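Local coordinates for protein rhamnonate dehydratase (Gibberella zeae PH-1, PDB 3FXG) that probably catalyses the magnesium-dependent dehydration of rhamnonate, as an enzyme of the enolase superfamily, at residues I102-D105 with L111-E114; S230-L235 with E249-D254; E234-C239 with V269-G274; I295-M300 with T306-V311; V322-S327 with Y332-S337. All coordinates share one frame; numbering follows the deposited sequence.

Contact 1: I102-D105 with L111-E114; sequences IGAD and LLFE
Leu112 reaches from helix 109-119 to Ala104 and Asp105 in the loop before it, a small worked example of a helix packing on the loop that leads into it. Its CB points at the loop but lies too far back to touch it. CG stands anti to the carbonyl carbon (chi1 -63°), and beyond it the side chain forks. CD1 continues the chain outward, anti to CA, and ends 4.2 Å from the backbone O of Asp105. CD2 branches off to meet the methyl group of Ala104, with CD2 of Leu112 4.1 Å from CB of Ala104. The two methyls of one leucine thus serve two consecutive loop residues, one through its side chain and the other through its carbonyl oxygen. The contact is light and rests on van der Waals packing. The carboxylate of Asp105 is engaged within the loop instead, in a salt bridge with Arg107. The backbones of Gly103 and Ala104 are hydrogen-bonded to Ile11 of strand 11-19. Leu112 also packs on Leu140, so the contact sits where helix 128-148, helix 109-119 and the four-stranded antiparallel sheet of the N-terminal domain come together.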
# COMPACT_ATOMS: atom_id res chain seq x y z
N ILE A 102 38.19 29.58 5.47
CA ILE A 102 39.40 30.20 6.01
C ILE A 102 39.68 29.80 7.46
O ILE A 102 38.82 29.95 8.33
CB ILE A 102 39.35 31.74 5.92
CG1 ILE A 102 39.00 32.18 4.49
CG2 ILE A 102 40.70 32.33 6.32
CD1 ILE A 102 39.93 31.62 3.43
N GLY A 103 40.88 29.27 7.69
CA GLY A 103 41.27 28.86 9.03
C GLY A 103 40.84 27.46 9.43
O GLY A 103 41.21 26.97 10.49
N ALA A 104 40.07 26.80 8.57
CA ALA A 104 39.59 25.45 8.86
C ALA A 104 40.58 24.35 8.51
O ALA A 104 41.49 24.54 7.70
CB ALA A 104 38.27 25.20 8.11
N ASP A 105 40.41 23.19 9.15
CA ASP A 105 41.25 22.04 8.89
C ASP A 105 40.63 21.41 7.65
O ASP A 105 39.46 21.01 7.68
CB ASP A 105 41.18 21.05 10.06
CG ASP A 105 42.20 19.92 9.95
OD1 ASP A 105 42.34 19.35 8.85
OD2 ASP A 105 42.85 19.61 10.97
N LEU A 111 32.24 18.22 8.03
CA LEU A 111 31.77 19.46 8.65
C LEU A 111 31.60 20.57 7.62
O LEU A 111 30.55 21.23 7.56
CB LEU A 111 32.76 19.93 9.72
CG LEU A 111 32.48 21.33 10.28
CD1 LEU A 111 31.20 21.28 11.12
CD2 LEU A 111 33.65 21.80 11.13
N LEU A 112 32.61 20.78 6.79
CA LEU A 112 32.55 21.83 5.79
C LEU A 112 31.40 21.66 4.80
O LEU A 112 30.77 22.64 4.41
CB LEU A 112 33.89 21.94 5.06
CG LEU A 112 35.06 22.32 5.97
CD1 LEU A 112 36.35 22.35 5.17
CD2 LEU A 112 34.81 23.69 6.61
N PHE A 113 31.12 20.43 4.39
CA PHE A 113 30.01 20.23 3.46
C PHE A 113 28.67 20.53 4.12
O PHE A 113 27.83 21.21 3.53
CB PHE A 113 29.97 18.80 2.92
CG PHE A 113 28.78 18.55 2.04
CD1 PHE A 113 28.76 18.99 0.72
CD2 PHE A 113 27.62 17.98 2.57
CE1 PHE A 113 27.61 18.87 -0.06
CE2 PHE A 113 26.47 17.85 1.79
CZ PHE A 113 26.46 18.30 0.48
N GLU A 114 28.46 20.03 5.33
CA GLU A 114 27.21 20.26 6.03
C GLU A 114 26.98 21.75 6.23
O GLU A 114 25.86 22.24 6.10
CB GLU A 114 27.20 19.55 7.38
CG GLU A 114 27.29 18.03 7.29
CD GLU A 114 26.17 17.43 6.46
OE1 GLU A 114 25.00 17.74 6.74
OE2 GLU A 114 26.47 16.65 5.53

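Contact 2: S230-L235 with E249-D254; sequences SYTIEL and ECLSPD
Thr232 and Cys250 bring no flat side chain to their meeting, but both touch the ring of Phe271, Thr232 through CG2 near CE1 and Cys250 through SG near CD1. Here a barrel helix packs on the loop following strand 246-248, the strand that carries the magnesium ligand Glu248. Beside the ring the threonine faces the cysteine with both of its branches. OG1 of Thr232 comes to 3.5 Å from CB of Cys250, while the methyl CG2 of Thr232 lies 3.8 Å from SG of Cys250. The torsion explains the division: at chi1 -63° the hydroxyl stands beside the backbone N of its own residue and the methyl is anti to that nitrogen. Leu251 adds a lighter touch, its side chain crossing that of Thr232 at about a right angle, with CD2 of Leu251 4.1 Å from OG1 of Thr232. Further along the loop, OG of Ser252 accepts from N of Asp254 in an ST turn, and the carboxylate of Asp254 forms a salt bridge with Arg125 of a neighbouring subunit. The side chain of Cys250 is about 10 Å from the metal. The meeting rests on van der Waals contact, although it includes a hydroxyl and a sulfur: OG1 of Thr232 is hydrogen-bonded to the carbonyl O of Asn228 one helical turn back, so a buried polar atom can present itself to carbon while already satisfied.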
# COMPACT_ATOMS: atom_id res chain seq x y z
N SER A 230 4.30 8.61 -21.33
CA SER A 230 3.65 7.97 -22.47
C SER A 230 4.58 7.80 -23.67
O SER A 230 4.63 6.73 -24.28
CB SER A 230 2.41 8.75 -22.90
OG SER A 230 1.41 8.71 -21.91
N TYR A 231 5.30 8.87 -24.02
CA TYR A 231 6.19 8.81 -25.16
C TYR A 231 7.31 7.80 -24.94
O TYR A 231 7.64 7.02 -25.85
CB TYR A 231 6.80 10.19 -25.44
CG TYR A 231 7.56 10.25 -26.75
CD1 TYR A 231 6.90 10.50 -27.95
CD2 TYR A 231 8.93 10.01 -26.79
CE1 TYR A 231 7.59 10.52 -29.16
CE2 TYR A 231 9.63 10.03 -27.99
CZ TYR A 231 8.96 10.28 -29.17
OH TYR A 231 9.65 10.31 -30.36
N THR A 232 7.89 7.80 -23.75
CA THR A 232 8.96 6.86 -23.42
C THR A 232 8.46 5.43 -23.59
O THR A 232 9.13 4.60 -24.19
CB THR A 232 9.45 7.05 -21.97
OG1 THR A 232 10.01 8.36 -21.82
CG2 THR A 232 10.50 6.01 -21.62
N ILE A 233 7.27 5.16 -23.05
CA ILE A 233 6.70 3.82 -23.14
C ILE A 233 6.49 3.40 -24.60
O ILE A 233 6.78 2.26 -24.96
CB ILE A 233 5.36 3.75 -22.36
CG1 ILE A 233 5.65 3.76 -20.85
CG2 ILE A 233 4.59 2.48 -22.73
CD1 ILE A 233 4.42 3.75 -19.96
N GLU A 234 6.00 4.31 -25.43
CA GLU A 234 5.77 3.96 -26.83
C GLU A 234 7.08 3.79 -27.61
O GLU A 234 7.20 2.88 -28.43
CB GLU A 234 4.90 5.01 -27.53
CG GLU A 234 4.74 4.76 -29.03
CD GLU A 234 3.65 5.58 -29.68
OE1 GLU A 234 3.46 6.75 -29.30
OE2 GLU A 234 2.97 5.05 -30.59
N LEU A 235 8.05 4.66 -27.34
CA LEU A 235 9.35 4.59 -28.01
C LEU A 235 10.08 3.30 -27.67
O LEU A 235 10.61 2.61 -28.55
CB LEU A 235 10.21 5.79 -27.62
CG LEU A 235 11.65 5.84 -28.16
CD1 LEU A 235 11.63 5.87 -29.69
CD2 LEU A 235 12.35 7.08 -27.63
N GLU A 249 17.95 9.09 -18.66
CA GLU A 249 17.26 10.35 -18.37
C GLU A 249 16.09 10.64 -19.30
O GLU A 249 16.00 11.71 -19.89
CB GLU A 249 18.26 11.52 -18.41
CG GLU A 249 17.91 12.62 -17.41
CD GLU A 249 18.93 13.75 -17.35
OE1 GLU A 249 18.85 14.57 -16.41
OE2 GLU A 249 19.81 13.83 -18.24
N CYS A 250 15.18 9.68 -19.41
CA CYS A 250 14.00 9.83 -20.26
C CYS A 250 13.08 10.94 -19.77
O CYS A 250 12.49 11.66 -20.57
CB CYS A 250 13.20 8.53 -20.31
SG CYS A 250 14.06 7.15 -21.06
N LEU A 251 12.96 11.07 -18.45
CA LEU A 251 12.08 12.07 -17.87
C LEU A 251 12.78 13.28 -17.27
O LEU A 251 14.00 13.28 -17.05
CB LEU A 251 11.23 11.43 -16.77
CG LEU A 251 10.46 10.15 -17.14
CD1 LEU A 251 9.71 9.64 -15.90
CD2 LEU A 251 9.50 10.43 -18.28
N SER A 252 12.00 14.32 -17.02
CA SER A 252 12.51 15.52 -16.39
C SER A 252 12.93 15.10 -14.98
O SER A 252 12.34 14.19 -14.40
CB SER A 252 11.39 16.57 -16.27
OG SER A 252 11.70 17.52 -15.28
N PRO A 253 13.98 15.73 -14.42
CA PRO A 253 14.42 15.37 -13.07
C PRO A 253 13.33 15.67 -12.04
O PRO A 253 13.40 15.19 -10.90
CB PRO A 253 15.66 16.25 -12.87
CG PRO A 253 16.22 16.35 -14.26
CD PRO A 253 14.97 16.60 -15.09
N ASP A 254 12.33 16.46 -12.42
CA ASP A 254 11.22 16.79 -11.53
C ASP A 254 10.19 15.66 -11.43
O ASP A 254 9.29 15.73 -10.61
CB ASP A 254 10.45 18.03 -12.01
CG ASP A 254 11.19 19.33 -11.77
OD1 ASP A 254 11.75 19.52 -10.67
OD2 ASP A 254 11.18 20.18 -12.68

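Contact 3: E234-C239 with V269-G274; sequences ELVKAC and VKFTTG
Val236 uses its two methyls on two partners two residues apart, Val269 and Phe271. CG1 of Val236 and CG2 of Val269 lie 4.0 Å apart, the two valines reaching toward each other tip to tip. CG2 of Val236 instead comes to the edge of the Phe271 ring, near its plane, 4.0 Å from CE1 and 4.1 Å from CZ of that ring. Val236 has CG1 anti to the backbone N (chi1 169°), which carries it to Val269, and CG2 beside that nitrogen, which meets the ring; Val269 answers with CG2, anti to its carbonyl carbon. A second shell holds these groups in place. Trp247 and His266 also pack on Val236, and Phe259, Ile262 and Lys263 on helix 259-265 lie against Phe271. The backbone of Phe271 is tied to Asp293, and Lys270 and Thr272 are bonded to Trp247 of the adjoining strand. Strand 219-222, helix 229-238 and the parallel strand 246-248 form a beta-alpha-beta unit, and Val236 extends the helix's packing one strand further, to 270-273. Such a layer of helices against a closed ring of parallel strands is the hallmark of the TIM-type barrel that forms the C-terminal domain of enolase-superfamily enzymes.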
# COMPACT_ATOMS: atom_id res chain seq x y z
N GLU A 234 6.00 4.31 -25.43
CA GLU A 234 5.77 3.96 -26.83
C GLU A 234 7.08 3.79 -27.61
O GLU A 234 7.20 2.88 -28.43
CB GLU A 234 4.90 5.01 -27.53
CG GLU A 234 4.74 4.76 -29.03
CD GLU A 234 3.65 5.58 -29.68
OE1 GLU A 234 3.46 6.75 -29.30
OE2 GLU A 234 2.97 5.05 -30.59
N LEU A 235 8.05 4.66 -27.34
CA LEU A 235 9.35 4.59 -28.01
C LEU A 235 10.08 3.30 -27.67
O LEU A 235 10.61 2.61 -28.55
CB LEU A 235 10.21 5.79 -27.62
CG LEU A 235 11.65 5.84 -28.16
CD1 LEU A 235 11.63 5.87 -29.69
CD2 LEU A 235 12.35 7.08 -27.63
N VAL A 236 10.12 2.97 -26.38
CA VAL A 236 10.79 1.75 -25.96
C VAL A 236 10.12 0.54 -26.61
O VAL A 236 10.80 -0.37 -27.10
CB VAL A 236 10.79 1.62 -24.42
CG1 VAL A 236 11.25 0.23 -23.99
CG2 VAL A 236 11.73 2.68 -23.83
N LYS A 237 8.79 0.53 -26.63
CA LYS A 237 8.06 -0.58 -27.24
C LYS A 237 8.44 -0.70 -28.72
O LYS A 237 8.67 -1.80 -29.21
CB LYS A 237 6.55 -0.37 -27.11
CG LYS A 237 5.75 -1.56 -27.62
CD LYS A 237 4.24 -1.33 -27.51
CE LYS A 237 3.48 -2.57 -27.96
NZ LYS A 237 2.00 -2.38 -27.89
N ALA A 238 8.51 0.43 -29.41
CA ALA A 238 8.84 0.44 -30.83
C ALA A 238 10.27 0.00 -31.13
O ALA A 238 10.58 -0.36 -32.26
CB ALA A 238 8.60 1.83 -31.40
N CYS A 239 11.14 0.03 -30.12
CA CYS A 239 12.54 -0.34 -30.31
C CYS A 239 12.93 -1.67 -29.66
O CYS A 239 14.12 -1.98 -29.57
CB CYS A 239 13.47 0.74 -29.74
SG CYS A 239 13.35 2.34 -30.53
N VAL A 269 13.24 -3.83 -19.10
CA VAL A 269 14.12 -2.86 -19.75
C VAL A 269 14.80 -1.98 -18.70
O VAL A 269 14.18 -1.58 -17.71
CB VAL A 269 13.33 -1.96 -20.73
CG1 VAL A 269 14.27 -0.96 -21.39
CG2 VAL A 269 12.66 -2.82 -21.79
N LYS A 270 16.07 -1.67 -18.92
CA LYS A 270 16.83 -0.84 -17.99
C LYS A 270 16.67 0.66 -18.22
O LYS A 270 16.69 1.13 -19.36
CB LYS A 270 18.32 -1.21 -18.05
CG LYS A 270 18.63 -2.66 -17.67
CD LYS A 270 20.10 -2.83 -17.31
CE LYS A 270 20.98 -2.90 -18.54
NZ LYS A 270 20.79 -4.19 -19.26
N PHE A 271 16.51 1.39 -17.13
CA PHE A 271 16.36 2.84 -17.17
C PHE A 271 17.34 3.47 -16.18
O PHE A 271 17.58 2.90 -15.12
CB PHE A 271 14.93 3.24 -16.82
CG PHE A 271 13.93 2.81 -17.86
CD1 PHE A 271 13.73 3.57 -19.00
CD2 PHE A 271 13.26 1.60 -17.73
CE1 PHE A 271 12.88 3.13 -20.01
CE2 PHE A 271 12.40 1.14 -18.73
CZ PHE A 271 12.21 1.92 -19.88
N THR A 272 17.89 4.62 -16.54
CA THR A 272 18.85 5.31 -15.67
C THR A 272 18.57 6.80 -15.66
O THR A 272 17.82 7.31 -16.50
CB THR A 272 20.30 5.10 -16.17
OG1 THR A 272 20.53 5.93 -17.32
CG2 THR A 272 20.54 3.64 -16.55
N THR A 273 19.16 7.50 -14.70
CA THR A 273 19.00 8.95 -14.59
C THR A 273 19.81 9.44 -13.40
O THR A 273 20.46 8.65 -12.71
CB THR A 273 17.52 9.34 -14.38
OG1 THR A 273 17.38 10.77 -14.45
CG2 THR A 273 17.03 8.88 -13.00
N GLY A 274 19.79 10.75 -13.18
CA GLY A 274 20.50 11.30 -12.03
C GLY A 274 21.53 12.40 -12.24
O GLY A 274 21.91 13.05 -11.27

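Contact 4: I295-M300 with T306-V311; sequences IQPDVM and TELLKV
Leu308 inserts between Pro297 and Val299, while Ile295 meets Val311 one helical turn further on; together they illustrate a beta-alpha unit of the TIM-type barrel, in which the helix folds back on the strand and loop that lead into it. The leucine has its CG anti to the backbone N (chi1 180°), which directs its fork at the loop. There the side chain crosses both partners at about a right angle. CD1 of Leu308 presses on the proline ring, 3.5 Å from CG of Pro297 and tighter than ordinary van der Waals contact. CD2 of Leu308 lies 3.9 Å from CG2 and 4.0 Å from CB of Val299. Ile295 and Val311 cross obliquely instead, touching through CD1 of Ile295 and CG1 of Val311 at 4.0 Å. Ile295 gets there with CG1 in the crowded position between backbone N and carbonyl carbon, its chain then extended to CD1. Phe283 of helix 279-287 packs on both Pro297 and Val311, and Phe334 of helix 329-335 on Leu308.

While these residues face the helix, the intervening ones serve the barrel interior. NE2 of Gln296 is hydrogen-bonded to OE1 of the magnesium ligand Glu248, so it probably helps to position that carboxylate. Asp298 points away from the helix, and its OD2 pairs with ND1 of His325, an arrangement reminiscent of the His-Asp dyad in the mandelate racemase family. Its other oxygen closes an Asx turn: N of Met300, a selenomethionine, donates to OD1 of Asp298 at 2.8 Å, nearly along the C-O axis, with an N-H...O angle of 142°.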
# COMPACT_ATOMS: atom_id res chain seq x y z
N ILE A 295 22.12 4.87 -11.17
CA ILE A 295 21.95 6.29 -10.87
C ILE A 295 23.24 6.94 -11.34
O ILE A 295 24.33 6.36 -11.20
CB ILE A 295 21.68 6.55 -9.36
CG1 ILE A 295 22.82 6.05 -8.49
CG2 ILE A 295 20.36 5.88 -8.98
CD1 ILE A 295 22.66 6.43 -7.03
N GLN A 296 23.13 8.13 -11.92
CA GLN A 296 24.28 8.79 -12.52
C GLN A 296 24.54 10.24 -12.13
O GLN A 296 24.37 11.15 -12.93
CB GLN A 296 24.12 8.70 -14.04
CG GLN A 296 23.80 7.29 -14.52
CD GLN A 296 23.25 7.26 -15.94
OE1 GLN A 296 22.20 7.84 -16.23
NE2 GLN A 296 23.96 6.57 -16.83
N PRO A 297 24.99 10.47 -10.89
CA PRO A 297 25.26 11.85 -10.48
C PRO A 297 26.52 12.39 -11.14
O PRO A 297 27.38 11.62 -11.56
CB PRO A 297 25.43 11.73 -8.97
CG PRO A 297 26.08 10.39 -8.83
CD PRO A 297 25.27 9.53 -9.79
N ASP A 298 26.61 13.71 -11.25
CA ASP A 298 27.80 14.35 -11.80
C ASP A 298 28.51 14.85 -10.54
O ASP A 298 27.93 15.60 -9.76
CB ASP A 298 27.43 15.53 -12.70
CG ASP A 298 28.64 16.17 -13.35
OD1 ASP A 298 29.52 16.66 -12.61
OD2 ASP A 298 28.73 16.16 -14.60
N VAL A 299 29.74 14.41 -10.33
CA VAL A 299 30.50 14.78 -9.14
C VAL A 299 30.71 16.28 -8.98
O VAL A 299 30.88 16.77 -7.86
CB VAL A 299 31.86 14.07 -9.10
CG1 VAL A 299 32.76 14.60 -10.19
CG2 VAL A 299 32.50 14.26 -7.73
N MSE A 300 30.72 17.01 -10.09
CA MSE A 300 30.91 18.46 -10.03
C MSE A 300 29.60 19.20 -9.80
O MSE A 300 29.60 20.42 -9.64
CB MSE A 300 31.56 18.96 -11.32
CG MSE A 300 33.02 18.55 -11.51
SE MSE A 300 33.71 19.09 -13.24
CE MSE A 300 32.92 17.68 -14.28
N THR A 306 32.62 14.24 -1.21
CA THR A 306 32.16 13.91 0.13
C THR A 306 30.70 13.44 0.13
O THR A 306 30.38 12.40 0.69
CB THR A 306 32.30 15.13 1.07
OG1 THR A 306 33.67 15.56 1.09
CG2 THR A 306 31.87 14.76 2.49
N GLU A 307 29.83 14.20 -0.52
CA GLU A 307 28.42 13.83 -0.59
C GLU A 307 28.22 12.61 -1.50
O GLU A 307 27.36 11.77 -1.24
CB GLU A 307 27.57 15.00 -1.11
CG GLU A 307 26.06 14.74 -1.11
CD GLU A 307 25.41 14.90 0.26
OE1 GLU A 307 25.96 14.39 1.26
OE2 GLU A 307 24.34 15.54 0.34
N LEU A 308 29.02 12.52 -2.56
CA LEU A 308 28.92 11.40 -3.49
C LEU A 308 29.22 10.08 -2.79
O LEU A 308 28.62 9.05 -3.08
CB LEU A 308 29.87 11.59 -4.67
CG LEU A 308 29.88 10.48 -5.73
CD1 LEU A 308 28.46 10.25 -6.27
CD2 LEU A 308 30.82 10.87 -6.85
N LEU A 309 30.18 10.10 -1.86
CA LEU A 309 30.52 8.90 -1.11
C LEU A 309 29.30 8.41 -0.33
O LEU A 309 29.07 7.21 -0.20
CB LEU A 309 31.68 9.18 -0.15
CG LEU A 309 33.04 9.44 -0.79
CD1 LEU A 309 34.02 9.97 0.25
CD2 LEU A 309 33.56 8.16 -1.42
N LYS A 310 28.52 9.35 0.20
CA LYS A 310 27.32 9.00 0.96
C LYS A 310 26.20 8.51 0.05
O LYS A 310 25.43 7.62 0.42
CB LYS A 310 26.85 10.20 1.78
CG LYS A 310 27.84 10.62 2.87
CD LYS A 310 27.26 11.70 3.77
CE LYS A 310 28.24 12.05 4.89
NZ LYS A 310 29.51 12.62 4.35
N VAL A 311 26.10 9.09 -1.13
CA VAL A 311 25.09 8.68 -2.09
C VAL A 311 25.38 7.25 -2.54
O VAL A 311 24.48 6.42 -2.62
CB VAL A 311 25.08 9.62 -3.32
CG1 VAL A 311 24.31 8.98 -4.47
CG2 VAL A 311 24.46 10.96 -2.94

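Contact 5: V322-S327 with Y332-S337; sequences VVPHAS and YHFQIS
The chain runs extended from Val322 to Pro324 alongside helix 329-335, bringing CA of Val323 within 7.4 Å of CA of Gln335. A single side-chain hydrogen bond spans the gap. NE2 of Gln335 donates to O of Val322 at 2.9 Å, with an N-H...O angle of 163°, approaching in the carbonyl plane on a lone pair. The acceptor also lies close to the plane of the glutamine amide, so the bond is well aligned from both sides. A bend at chi2 (-45°) turns the amide back toward the loop, where the ring of Pro324 comes up against it from the opposite direction; the closest carbon distance there is doubtfully short. NE2 of Gln335 has a second carbonyl partner, O of Phe343, and the two acceptors together fix which way round the amide sits.

Apolar packing completes the joint. CG1 of Val322 meets the Phe334 ring at its edge, near the ring plane, 4.0 Å from CE2, and CG of Pro324 approaches CD2 of Phe334 more loosely at 4.4 Å. Further along the loop, OG of Ser327 donates to O of His325 at 2.7 Å, a short side-chain bond to the backbone two residues earlier. Phe334 also packs on Leu305 and Ala312 of helix 305-316. Gln335 lies against Leu164 of strand 163-169 and Gln344 of strand 344-347, placing the joint between a barrel helix and the strands that close the barrel.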
# COMPACT_ATOMS: atom_id res chain seq x y z
N VAL A 322 26.33 2.83 -9.20
CA VAL A 322 26.47 4.26 -9.37
C VAL A 322 27.51 4.46 -10.47
O VAL A 322 28.65 4.03 -10.33
CB VAL A 322 26.99 4.95 -8.08
CG1 VAL A 322 27.16 6.44 -8.32
CG2 VAL A 322 26.03 4.71 -6.92
N VAL A 323 27.09 5.07 -11.57
CA VAL A 323 27.98 5.34 -12.70
C VAL A 323 27.82 6.84 -12.97
O VAL A 323 26.95 7.25 -13.73
CB VAL A 323 27.56 4.54 -13.95
CG1 VAL A 323 28.51 4.85 -15.11
CG2 VAL A 323 27.57 3.05 -13.65
N PRO A 324 28.67 7.66 -12.35
CA PRO A 324 28.61 9.11 -12.53
C PRO A 324 28.68 9.61 -13.96
O PRO A 324 29.19 8.92 -14.85
CB PRO A 324 29.76 9.63 -11.65
CG PRO A 324 30.70 8.47 -11.60
CD PRO A 324 29.79 7.29 -11.46
N HIS A 325 28.15 10.81 -14.17
CA HIS A 325 28.13 11.44 -15.49
C HIS A 325 29.47 12.09 -15.81
O HIS A 325 29.86 13.05 -15.15
CB HIS A 325 27.00 12.47 -15.52
CG HIS A 325 27.06 13.41 -16.69
ND1 HIS A 325 27.89 14.51 -16.72
CD2 HIS A 325 26.39 13.41 -17.86
CE1 HIS A 325 27.73 15.14 -17.86
NE2 HIS A 325 26.83 14.50 -18.58
N ALA A 326 30.16 11.55 -16.82
CA ALA A 326 31.46 12.07 -17.25
C ALA A 326 32.34 12.38 -16.05
O ALA A 326 32.77 11.47 -15.35
CB ALA A 326 31.26 13.32 -18.11
N SER A 327 32.64 13.67 -15.85
CA SER A 327 33.43 14.15 -14.72
C SER A 327 34.95 13.96 -14.70
O SER A 327 35.62 14.48 -13.80
CB SER A 327 32.85 13.60 -13.41
OG SER A 327 31.51 14.02 -13.24
N TYR A 332 36.88 9.29 -12.00
CA TYR A 332 37.76 8.12 -12.08
C TYR A 332 38.19 7.66 -10.69
O TYR A 332 38.12 6.47 -10.38
CB TYR A 332 39.01 8.42 -12.92
CG TYR A 332 38.71 8.98 -14.29
CD1 TYR A 332 37.47 8.79 -14.90
CD2 TYR A 332 39.68 9.72 -14.99
CE1 TYR A 332 37.20 9.31 -16.15
CE2 TYR A 332 39.41 10.24 -16.25
CZ TYR A 332 38.17 10.04 -16.82
OH TYR A 332 37.88 10.57 -18.06
N HIS A 333 38.63 8.59 -9.86
CA HIS A 333 39.08 8.24 -8.52
C HIS A 333 37.96 7.64 -7.69
O HIS A 333 38.19 6.81 -6.82
CB HIS A 333 39.67 9.46 -7.81
CG HIS A 333 41.07 9.78 -8.22
ND1 HIS A 333 41.39 10.31 -9.45
CD2 HIS A 333 42.25 9.66 -7.55
CE1 HIS A 333 42.70 10.50 -9.53
NE2 HIS A 333 43.24 10.11 -8.38
N PHE A 334 36.73 8.08 -7.96
CA PHE A 334 35.58 7.57 -7.23
C PHE A 334 35.21 6.17 -7.72
O PHE A 334 35.08 5.24 -6.92
CB PHE A 334 34.39 8.51 -7.41
CG PHE A 334 33.13 8.01 -6.78
CD1 PHE A 334 32.98 7.99 -5.40
CD2 PHE A 334 32.10 7.51 -7.58
CE1 PHE A 334 31.82 7.49 -4.82
CE2 PHE A 334 30.93 7.01 -7.00
CZ PHE A 334 30.80 7.00 -5.62
N GLN A 335 35.04 6.02 -9.03
CA GLN A 335 34.67 4.74 -9.62
C GLN A 335 35.61 3.58 -9.31
O GLN A 335 35.18 2.44 -9.16
CB GLN A 335 34.55 4.85 -11.14
CG GLN A 335 33.32 5.59 -11.64
CD GLN A 335 32.06 5.17 -10.91
OE1 GLN A 335 31.85 5.56 -9.76
NE2 GLN A 335 31.23 4.37 -11.57
N ILE A 336 36.90 3.88 -9.22
CA ILE A 336 37.89 2.84 -8.96
C ILE A 336 37.92 2.38 -7.50
O ILE A 336 38.50 1.34 -7.19
CB ILE A 336 39.30 3.35 -9.35
CG1 ILE A 336 40.23 2.17 -9.63
CG2 ILE A 336 39.87 4.21 -8.23
CD1 ILE A 336 39.90 1.43 -10.90
N SER A 337 37.25 3.12 -6.62
CA SER A 337 37.30 2.82 -5.19
C SER A 337 36.09 2.25 -4.46
O SER A 337 36.22 1.85 -3.30
CB SER A 337 37.73 4.08 -4.44
OG SER A 337 36.75 5.10 -4.59

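From the N terminus, contact 1 closes a short loop in the N-terminal domain, and the other four belong to the C-terminal barrel domain. Contacts 2 and 3 start from the same helix, 229-238, and share Glu234 and Leu235; segment 249-254 falls within the longer span that contact 3 closes, and Phe271 of contact 3 packs on Thr232 and Cys250 of contact 2. Contacts 4 and 5 come in series, each joining a loop to the helix after it, and meet along Pro297 and His325. Hydrogen bonds between Gln296 and both Thr272 and Thr273 connect contact 3 to contact 4. Contact 1, on the opposite side of the chain's centre from contacts 2 and 3, reaches the barrel through Phe113 packing on Glu307.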